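Local structure of putative solute-binding component of ABC transporter (Clostridium phytofermentans, 4YS6) at residues 42-47 and 123-128; 76-81 and 103-108; 83-88 and 94-99. The protein binds beta-D-glucose and, as a member of the periplasmic binding protein family, probably serves as the solute-binding component of an ABC transporter. All coordinates share one frame; numbering follows the deposited sequence.

Overall arrangement
From the N terminus, strand 38-43 leads into the loop that interaction 1 brings beside 123-128, closing a loop of 75 intervening residues. Within it lies interaction 2, where the start of helix 78-90 meets the turn before helix 107-115. Interaction 3, nested deeper still, has the same helix turning back over strand 95-98 after only five intervening residues. The contacts nest and do not cross. They also touch: P44 O is 2.8 Å from N76 N, L106 CD1 is 3.7 Å from I98 CG2, and strand 95-98 lies between strands 38-43 and 119-123. Together they tie the sugar-facing loops to one layer of helices over the sheet.

Interaction 1: 42-47 and 123-128; sequences AMPTKD and YDRLIM. With BGC (beta-D-glucopyranose), chain D.
The Y123 ring has the selenomethionine methyl M43 CE over one face, offset toward the rim. CE stands 4.1 Å from the ring centroid and 16° off the normal, a CH-pi contact, while SE lies farther out and oblique, completing a Met-aromatic pair. Bends at chi2 (-76°) and chi3 of M43 bring the methyl there; the Y123 hydroxyl is hydrogen-bonded to D54. The second flat group, the R125 guanidinium, meets glucose at its edge, near its plane. R125 NE donates to BGC O1 at 2.9 Å, and R125 NH2 donates to BGC O5 at 3.0 Å with a nearly straight bond of 173°. Together with the hydrogen bond from R125 NH1 to S100 O, these two donors help fix the rotation of the guanidinium. P44 CB approaches it obliquely, 3.9 Å from R125 NH1. Next along the chain, D124 OD2 accepts from BGC O2 at 2.8 Å, and its OD1 forms a salt bridge with R50. The loop after strand 119-123 thus carries D124 and R125 to the sugar, while P44, just past strand 38-43, packs against the arginine; such a strand-end pocket is characteristic of sugar-binding proteins of the periplasmic binding protein fold.

Interaction 2: 76-81 and 103-108; sequences NDVQTQ and GDSLGT. With NA (sodium ion), chain G.
V78 CG1 rests on S105 CB at 3.5 Å, the closest approach between 76-81 and 103-108, with S105 OG 3.6 Å from the same methyl. A chi1 of 171° turns this branch of V78, anti to the backbone N, onto the serine. Beside it the Q81 side chain crosses L106 at about a right angle, with Q81 OE1 4.2 Å from L106 CD1. No direct hydrogen bond spans the segments; a water supplies the polar link, donating to Q81 OE1 at 2.9 Å and to S105 OG at 2.7 Å. Further bonds position both of the bridged oxygens: I101 N with Q81 OE1, and E102 O with S105 OG. The amide of Q81 is held at its other end too, since Q81 NE2 is hydrogen-bonded to A99 O, so its orientation is well defined. Ahead of the helix, at its N-cap position, D77 binds a sodium ion through D77 OD1 at 2.5 Å. S75 O and three waters complete the metal shell; one of those waters also donates to D77 OD2, and another to N76 O. D77 O accepts from Q81 N at 3.1 Å in the first helical turn. The contact therefore joins the N-terminal ends of two helices, 78-90 and 107-115, on either side of strand 95-98 in sequence, with L106 also packing on V82 and I85 of the first helix.

Interaction 3: 83-88 and 94-99; sequences SQIENM and KLLVIA
I85 and M88, one helical turn apart on helix 78-90, press onto L96 and I98 of strand 95-98, forming the helix-to-strand half of a beta-alpha-beta unit in the Rossmann-like lobe of the periplasmic binding protein fold. The local axes of helix 83-88 and strand 95-98 come within 10.2 Å and run nearly antiparallel, at 160°, as expected where a helix returns over the sheet before the chain enters the next parallel strand. The tight part is wholly apolar. I85 divides its contacts between two branches: CG2 lies 3.9 Å from L96 CD1, whereas CD1 meets I98 CD1 tip to tip at 3.8 Å. Its CG1 branch, anti to the carbonyl carbon (chi1 -65°), continues outward with chi2 at 162°, and this extension carries CD1 to the isoleucine of the strand. L96 spreads its two methyls in turn, giving CD1 to I85 and CD2 to selenomethionine M88. Residues V109, L110 and A113 of helix 107-115 cover neighbouring parts of I85, I98 and L96, so this patch belongs to a buried core shared by two helices. The open side of helix 83-88 contrasts with it: N87 is exposed and S83 partly so, and neither side chain touches 94-99. Q84 turns instead to the neighbouring strand 68-73, where its NE2 is hydrogen-bonded to Y73 O. Two residues before L96, exposed K94 has its CB directed away from the helix, and its NZ is hydrogen-bonded to G92 O. Inside the core, the M88 contact uses the base of the chain as well as its selenium, for L96 CD2 sits 3.9 Å from M88 CB and 4.0 Å from M88 SE.

Interaction 1: 42-47 and 123-128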
loop_
_atom_site.group_PDB
_atom_site.type_symbol
_atom_site.label_atom_id
_atom_site.label_comp_id
_atom_site.label_asym_id
_atom_site.label_seq_id
_atom_site.Cartn_x
_atom_site.Cartn_y
_atom_site.Cartn_z
ATOM N N ALA A 42 16.163 1.192 -3.332
ATOM C CA ALA A 42 16.017 0.988 -1.904
ATOM C C ALA A 42 14.582 0.580 -1.571
ATOM O O ALA A 42 13.649 1.363 -1.766
ATOM C CB ALA A 42 16.395 2.249 -1.142
HETATM N N MSE A 43 14.416 -0.634 -1.055
HETATM C CA MSE A 43 13.092 -1.170 -0.718
HETATM C C MSE A 43 12.948 -1.283 0.805
HETATM O O MSE A 43 13.953 -1.410 1.510
HETATM C CB MSE A 43 12.883 -2.548 -1.376
HETATM C CG MSE A 43 12.909 -2.536 -2.904
HETATM SE SE MSE A 43 11.222 -1.823 -3.533
HETATM C CE MSE A 43 11.876 -0.490 -4.782
ATOM N N PRO A 44 11.715 -1.206 1.321
ATOM C CA PRO A 44 11.571 -1.112 2.784
ATOM C C PRO A 44 11.818 -2.397 3.554
ATOM O O PRO A 44 12.513 -2.353 4.567
ATOM C CB PRO A 44 10.112 -0.662 2.975
ATOM C CG PRO A 44 9.416 -1.052 1.704
ATOM C CD PRO A 44 10.450 -0.931 0.627
ATOM N N THR A 45 11.289 -3.513 3.075
ATOM C CA THR A 45 11.389 -4.766 3.788
ATOM C C THR A 45 10.969 -5.895 2.882
ATOM O O THR A 45 10.217 -5.673 1.948
ATOM C CB THR A 45 10.511 -4.761 5.036
ATOM O OG1 THR A 45 10.646 -5.999 5.719
ATOM C CG2 THR A 45 9.041 -4.561 4.657
ATOM N N LYS A 46 11.456 -7.101 3.169
ATOM C CA LYS A 46 10.988 -8.322 2.505
ATOM C C LYS A 46 9.826 -8.975 3.245
ATOM O O LYS A 46 9.241 -9.941 2.748
ATOM C CB LYS A 46 12.132 -9.338 2.399
ATOM C CG LYS A 46 13.197 -8.948 1.410
ATOM C CD LYS A 46 14.264 -10.035 1.330
ATOM C CE LYS A 46 15.359 -9.648 0.350
ATOM N NZ LYS A 46 16.488 -10.621 0.336
ATOM N N ASP A 47 9.473 -8.443 4.412
ATOM C CA ASP A 47 8.493 -9.099 5.297
ATOM C C ASP A 47 7.069 -8.684 4.935
ATOM O O ASP A 47 6.104 -9.251 5.432
ATOM C CB ASP A 47 8.772 -8.774 6.763
ATOM C CG ASP A 47 10.087 -9.379 7.262
ATOM O OD1 ASP A 47 10.394 -10.541 6.907
ATOM O OD2 ASP A 47 10.815 -8.686 8.004
ATOM N N TYR A 123 9.355 5.857 -5.045
ATOM C CA TYR A 123 8.731 4.650 -5.536
ATOM C C TYR A 123 7.585 4.261 -4.616
ATOM O O TYR A 123 7.820 3.926 -3.458
ATOM C CB TYR A 123 9.752 3.493 -5.594
ATOM C CG TYR A 123 9.216 2.238 -6.237
ATOM C CD1 TYR A 123 8.444 1.339 -5.521
ATOM C CD2 TYR A 123 9.489 1.960 -7.560
ATOM C CE1 TYR A 123 7.930 0.195 -6.127
ATOM C CE2 TYR A 123 8.994 0.840 -8.177
ATOM C CZ TYR A 123 8.222 -0.041 -7.472
ATOM O OH TYR A 123 7.747 -1.161 -8.108
ATOM N N ASP A 124 6.370 4.316 -5.168
ATOM C CA ASP A 124 5.103 3.926 -4.548
ATOM C C ASP A 124 4.645 4.820 -3.405
ATOM O O ASP A 124 3.469 5.233 -3.395
ATOM C CB ASP A 124 5.124 2.491 -4.060
ATOM C CG ASP A 124 3.731 2.001 -3.753
ATOM O OD1 ASP A 124 3.021 1.536 -4.686
ATOM O OD2 ASP A 124 3.302 2.175 -2.597
ATOM N N ARG A 125 5.545 5.091 -2.464
ATOM C CA ARG A 125 5.302 5.991 -1.338
ATOM C C ARG A 125 5.961 7.331 -1.566
ATOM O O ARG A 125 7.095 7.395 -2.020
ATOM C CB ARG A 125 5.858 5.390 -0.053
ATOM C CG ARG A 125 5.234 4.032 0.268
ATOM C CD ARG A 125 6.039 3.334 1.338
ATOM N NE ARG A 125 5.361 2.115 1.811
ATOM C CZ ARG A 125 5.832 1.321 2.773
ATOM N NH1 ARG A 125 6.992 1.572 3.344
ATOM N NH2 ARG A 125 5.136 0.265 3.168
ATOM N N LEU A 126 5.273 8.410 -1.244
ATOM C CA LEU A 126 5.839 9.721 -1.480
ATOM C C LEU A 126 6.851 10.101 -0.369
ATOM O O LEU A 126 6.617 9.878 0.818
ATOM C CB LEU A 126 4.717 10.743 -1.607
ATOM C CG LEU A 126 5.120 12.156 -2.021
ATOM C CD1 LEU A 126 5.807 12.183 -3.369
ATOM C CD2 LEU A 126 3.908 13.090 -1.992
ATOM N N ILE A 127 7.979 10.665 -0.786
ATOM C CA ILE A 127 9.007 11.178 0.126
ATOM C C ILE A 127 8.653 12.616 0.461
ATOM O O ILE A 127 8.407 13.413 -0.446
ATOM C CB ILE A 127 10.400 11.075 -0.515
ATOM C CG1 ILE A 127 10.792 9.599 -0.646
ATOM C CG2 ILE A 127 11.442 11.848 0.286
ATOM C CD1 ILE A 127 11.970 9.352 -1.555
HETATM N N MSE A 128 8.565 12.916 1.759
HETATM C CA MSE A 128 7.956 14.142 2.269
HETATM C C MSE A 128 8.978 15.175 2.750
HETATM O O MSE A 128 10.070 14.819 3.212
HETATM C CB MSE A 128 6.996 13.813 3.442
HETATM C CG MSE A 128 6.004 12.723 3.224
HETATM SE SE MSE A 128 4.852 13.048 1.689
HETATM C CE MSE A 128 3.749 14.463 2.475
HETATM C C2 BGC D . 1.638 0.241 -0.402
HETATM C C3 BGC D . 0.739 -0.939 -0.226
HETATM C C4 BGC D . 1.266 -1.915 0.740
HETATM C C5 BGC D . 1.642 -1.284 2.046
HETATM C C6 BGC D . 2.385 -2.210 2.986
HETATM C C1 BGC D . 1.847 0.933 0.959
HETATM O O1 BGC D . 2.636 1.950 0.886
HETATM O O2 BGC D . 1.054 1.167 -1.310
HETATM O O3 BGC D . 0.578 -1.546 -1.563
HETATM O O4 BGC D . 0.279 -2.925 1.065
HETATM O O5 BGC D . 2.518 -0.154 1.756
HETATM O O6 BGC D . 3.422 -2.917 2.325
#

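Interaction 2: 76-81 and 103-108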
loop_
_atom_site.group_PDB
_atom_site.type_symbol
_atom_site.label_atom_id
_atom_site.label_comp_id
_atom_site.label_asym_id
_atom_site.label_seq_id
_atom_site.Cartn_x
_atom_site.Cartn_y
_atom_site.Cartn_z
ATOM N N ASN A 76 12.467 -2.831 7.306
ATOM C CA ASN A 76 11.581 -1.833 7.928
ATOM C C ASN A 76 12.246 -1.052 9.064
ATOM O O ASN A 76 11.576 -0.507 9.958
ATOM C CB ASN A 76 10.281 -2.506 8.425
ATOM C CG ASN A 76 9.072 -2.152 7.581
ATOM O OD1 ASN A 76 9.197 -1.591 6.496
ATOM N ND2 ASN A 76 7.888 -2.511 8.073
ATOM N N ASP A 77 13.568 -0.963 9.018
ATOM C CA ASP A 77 14.342 -0.183 9.978
ATOM C C ASP A 77 14.838 1.102 9.305
ATOM O O ASP A 77 15.638 1.042 8.370
ATOM C CB ASP A 77 15.507 -1.025 10.502
ATOM C CG ASP A 77 15.055 -2.121 11.452
ATOM O OD1 ASP A 77 13.940 -2.009 11.991
ATOM O OD2 ASP A 77 15.814 -3.093 11.672
ATOM N N VAL A 78 14.350 2.256 9.765
ATOM C CA VAL A 78 14.643 3.532 9.112
ATOM C C VAL A 78 16.138 3.835 9.032
ATOM O O VAL A 78 16.626 4.266 7.982
ATOM C CB VAL A 78 13.906 4.682 9.823
ATOM C CG1 VAL A 78 14.361 6.059 9.312
ATOM C CG2 VAL A 78 12.420 4.522 9.623
ATOM N N GLN A 79 16.887 3.610 10.107
ATOM C CA GLN A 79 18.306 3.953 10.076
ATOM C C GLN A 79 19.062 3.048 9.102
ATOM O O GLN A 79 20.058 3.464 8.490
ATOM C CB GLN A 79 18.916 3.881 11.476
ATOM C CG GLN A 79 20.365 4.289 11.512
ATOM C CD GLN A 79 20.581 5.669 10.934
ATOM O OE1 GLN A 79 21.472 5.880 10.106
ATOM N NE2 GLN A 79 19.754 6.616 11.355
ATOM N N THR A 80 18.575 1.823 8.927
ATOM C CA THR A 80 19.188 0.918 7.964
ATOM C C THR A 80 18.967 1.457 6.561
ATOM O O THR A 80 19.881 1.436 5.740
ATOM C CB THR A 80 18.638 -0.514 8.090
ATOM O OG1 THR A 80 19.104 -1.063 9.331
ATOM C CG2 THR A 80 19.134 -1.393 6.925
ATOM N N GLN A 81 17.762 1.935 6.278
ATOM C CA GLN A 81 17.499 2.466 4.956
ATOM C C GLN A 81 18.338 3.708 4.692
ATOM O O GLN A 81 18.871 3.876 3.595
ATOM C CB GLN A 81 16.021 2.771 4.776
ATOM C CG GLN A 81 15.737 3.300 3.381
ATOM C CD GLN A 81 14.264 3.242 3.063
ATOM O OE1 GLN A 81 13.455 3.954 3.661
ATOM N NE2 GLN A 81 13.908 2.373 2.142
ATOM N N GLY A 103 8.165 8.422 5.323
ATOM C CA GLY A 103 8.266 9.454 4.295
ATOM C C GLY A 103 9.094 10.678 4.638
ATOM O O GLY A 103 9.704 11.272 3.749
ATOM N N ASP A 104 9.126 11.068 5.906
ATOM C CA ASP A 104 9.893 12.269 6.299
ATOM C C ASP A 104 11.266 11.992 6.938
ATOM O O ASP A 104 11.884 12.897 7.486
ATOM C CB ASP A 104 9.040 13.129 7.244
ATOM C CG ASP A 104 8.623 12.395 8.507
ATOM O OD1 ASP A 104 8.841 11.169 8.603
ATOM O OD2 ASP A 104 8.048 13.057 9.401
ATOM N N SER A 105 11.771 10.766 6.823
ATOM C CA SER A 105 12.992 10.383 7.514
ATOM C C SER A 105 14.303 10.514 6.738
ATOM O O SER A 105 15.367 10.272 7.293
ATOM C CB SER A 105 12.871 8.928 7.958
ATOM O OG SER A 105 12.782 8.092 6.807
ATOM N N LEU A 106 14.223 10.852 5.459
ATOM C CA LEU A 106 15.367 10.763 4.564
ATOM C C LEU A 106 15.909 12.124 4.137
ATOM O O LEU A 106 16.735 12.222 3.235
ATOM C CB LEU A 106 14.974 9.961 3.311
ATOM C CG LEU A 106 14.445 8.544 3.536
ATOM C CD1 LEU A 106 14.150 7.812 2.234
ATOM C CD2 LEU A 106 15.424 7.741 4.362
ATOM N N GLY A 107 15.470 13.186 4.804
ATOM C CA GLY A 107 15.831 14.522 4.369
ATOM C C GLY A 107 17.327 14.776 4.305
ATOM O O GLY A 107 17.820 15.392 3.368
ATOM N N THR A 108 18.058 14.315 5.310
ATOM C CA THR A 108 19.483 14.553 5.339
ATOM C C THR A 108 20.193 13.844 4.195
ATOM O O THR A 108 20.995 14.447 3.495
ATOM C CB THR A 108 20.088 14.098 6.680
ATOM O OG1 THR A 108 19.472 14.838 7.738
ATOM C CG2 THR A 108 21.574 14.348 6.709
HETATM NA NA NA G . 12.434 -3.915 11.562
HETATM O O HOH W 1 10.883 -2.628 12.334
HETATM O O HOH W 2 14.492 -5.331 11.997
HETATM O O HOH W 3 12.656 5.595 5.868
HETATM O O HOH W 4 12.304 -6.050 10.551
#

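Interaction 3: 83-88 and 94-99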
loop_
_atom_site.group_PDB
_atom_site.type_symbol
_atom_site.label_atom_id
_atom_site.label_comp_id
_atom_site.label_asym_id
_atom_site.label_seq_id
_atom_site.Cartn_x
_atom_site.Cartn_y
_atom_site.Cartn_z
ATOM N N SER A 83 21.325 4.357 5.981
ATOM C CA SER A 83 22.688 3.902 5.745
ATOM C C SER A 83 22.832 3.242 4.377
ATOM O O SER A 83 23.862 3.403 3.717
ATOM C CB SER A 83 23.115 2.946 6.848
ATOM O OG SER A 83 23.152 3.646 8.067
ATOM N N GLN A 84 21.806 2.520 3.936
ATOM C CA GLN A 84 21.860 1.891 2.621
ATOM C C GLN A 84 21.923 2.929 1.519
ATOM O O GLN A 84 22.709 2.791 0.594
ATOM C CB GLN A 84 20.674 0.961 2.414
ATOM C CG GLN A 84 20.787 -0.276 3.278
ATOM C CD GLN A 84 19.585 -1.183 3.190
ATOM O OE1 GLN A 84 18.477 -0.751 2.857
ATOM N NE2 GLN A 84 19.797 -2.459 3.524
ATOM N N ILE A 85 21.127 3.987 1.633
ATOM C CA ILE A 85 21.154 5.064 0.644
ATOM C C ILE A 85 22.499 5.804 0.668
ATOM O O ILE A 85 23.068 6.076 -0.389
ATOM C CB ILE A 85 19.969 6.024 0.871
ATOM C CG1 ILE A 85 18.675 5.261 0.622
ATOM C CG2 ILE A 85 20.033 7.256 -0.054
ATOM C CD1 ILE A 85 17.444 5.915 1.197
ATOM N N GLU A 86 23.038 6.079 1.861
ATOM C CA GLU A 86 24.374 6.649 1.972
ATOM C C GLU A 86 25.398 5.805 1.220
ATOM O O GLU A 86 26.268 6.348 0.539
ATOM C CB GLU A 86 24.794 6.785 3.446
ATOM C CG GLU A 86 24.208 8.007 4.112
ATOM C CD GLU A 86 24.509 8.095 5.599
ATOM O OE1 GLU A 86 24.973 7.094 6.187
ATOM O OE2 GLU A 86 24.271 9.175 6.178
ATOM N N ASN A 87 25.298 4.486 1.365
ATOM C CA ASN A 87 26.251 3.565 0.741
ATOM C C ASN A 87 26.066 3.531 -0.766
ATOM O O ASN A 87 27.037 3.412 -1.502
ATOM C CB ASN A 87 26.095 2.153 1.296
ATOM C CG ASN A 87 26.551 2.035 2.742
ATOM O OD1 ASN A 87 27.197 2.935 3.281
ATOM N ND2 ASN A 87 26.209 0.919 3.376
HETATM N N MSE A 88 24.818 3.612 -1.225
HETATM C CA MSE A 88 24.564 3.681 -2.665
HETATM C C MSE A 88 25.249 4.900 -3.267
HETATM O O MSE A 88 25.865 4.823 -4.329
HETATM C CB MSE A 88 23.064 3.727 -2.961
HETATM C CG MSE A 88 22.381 2.425 -2.765
HETATM SE SE MSE A 88 20.431 2.631 -2.728
HETATM C CE MSE A 88 20.038 0.818 -2.105
ATOM N N LYS A 94 24.069 6.784 -9.675
ATOM C CA LYS A 94 23.831 8.021 -10.410
ATOM C C LYS A 94 22.381 8.499 -10.296
ATOM O O LYS A 94 22.072 9.621 -10.659
ATOM C CB LYS A 94 24.190 7.828 -11.889
ATOM C CG LYS A 94 25.645 7.469 -12.137
ATOM C CD LYS A 94 26.548 8.667 -11.904
ATOM C CE LYS A 94 28.014 8.318 -12.101
ATOM N NZ LYS A 94 28.522 7.429 -11.012
ATOM N N LEU A 95 21.516 7.632 -9.778
ATOM C CA LEU A 95 20.087 7.880 -9.636
ATOM C C LEU A 95 19.600 6.947 -8.532
ATOM O O LEU A 95 20.069 5.793 -8.428
ATOM C CB LEU A 95 19.330 7.620 -10.953
ATOM C CG LEU A 95 17.837 7.934 -11.043
ATOM C CD1 LEU A 95 17.453 8.290 -12.488
ATOM C CD2 LEU A 95 16.949 6.778 -10.540
ATOM N N LEU A 96 18.669 7.437 -7.711
ATOM C CA LEU A 96 18.099 6.640 -6.625
ATOM C C LEU A 96 16.609 6.441 -6.816
ATOM O O LEU A 96 15.869 7.403 -7.022
ATOM C CB LEU A 96 18.343 7.307 -5.281
ATOM C CG LEU A 96 19.815 7.534 -4.932
ATOM C CD1 LEU A 96 19.937 8.533 -3.775
ATOM C CD2 LEU A 96 20.455 6.206 -4.571
ATOM N N VAL A 97 16.193 5.185 -6.743
ATOM C CA VAL A 97 14.793 4.820 -6.706
ATOM C C VAL A 97 14.501 4.355 -5.297
ATOM O O VAL A 97 15.058 3.335 -4.864
ATOM C CB VAL A 97 14.475 3.716 -7.704
ATOM C CG1 VAL A 97 13.016 3.307 -7.581
ATOM C CG2 VAL A 97 14.800 4.178 -9.122
ATOM N N ILE A 98 13.646 5.085 -4.565
ATOM C CA ILE A 98 13.487 4.836 -3.135
ATOM C C ILE A 98 12.059 4.623 -2.733
ATOM O O ILE A 98 11.215 5.488 -2.940
ATOM C CB ILE A 98 14.058 6.006 -2.278
ATOM C CG1 ILE A 98 15.544 6.179 -2.555
ATOM C CG2 ILE A 98 13.811 5.767 -0.798
ATOM C CD1 ILE A 98 16.097 7.407 -1.997
ATOM N N ALA A 99 11.801 3.459 -2.142
ATOM C CA ALA A 99 10.531 3.157 -1.506
ATOM C C ALA A 99 10.739 3.293 0.007
ATOM O O ALA A 99 11.256 2.390 0.662
ATOM C CB ALA A 99 10.059 1.772 -1.871
#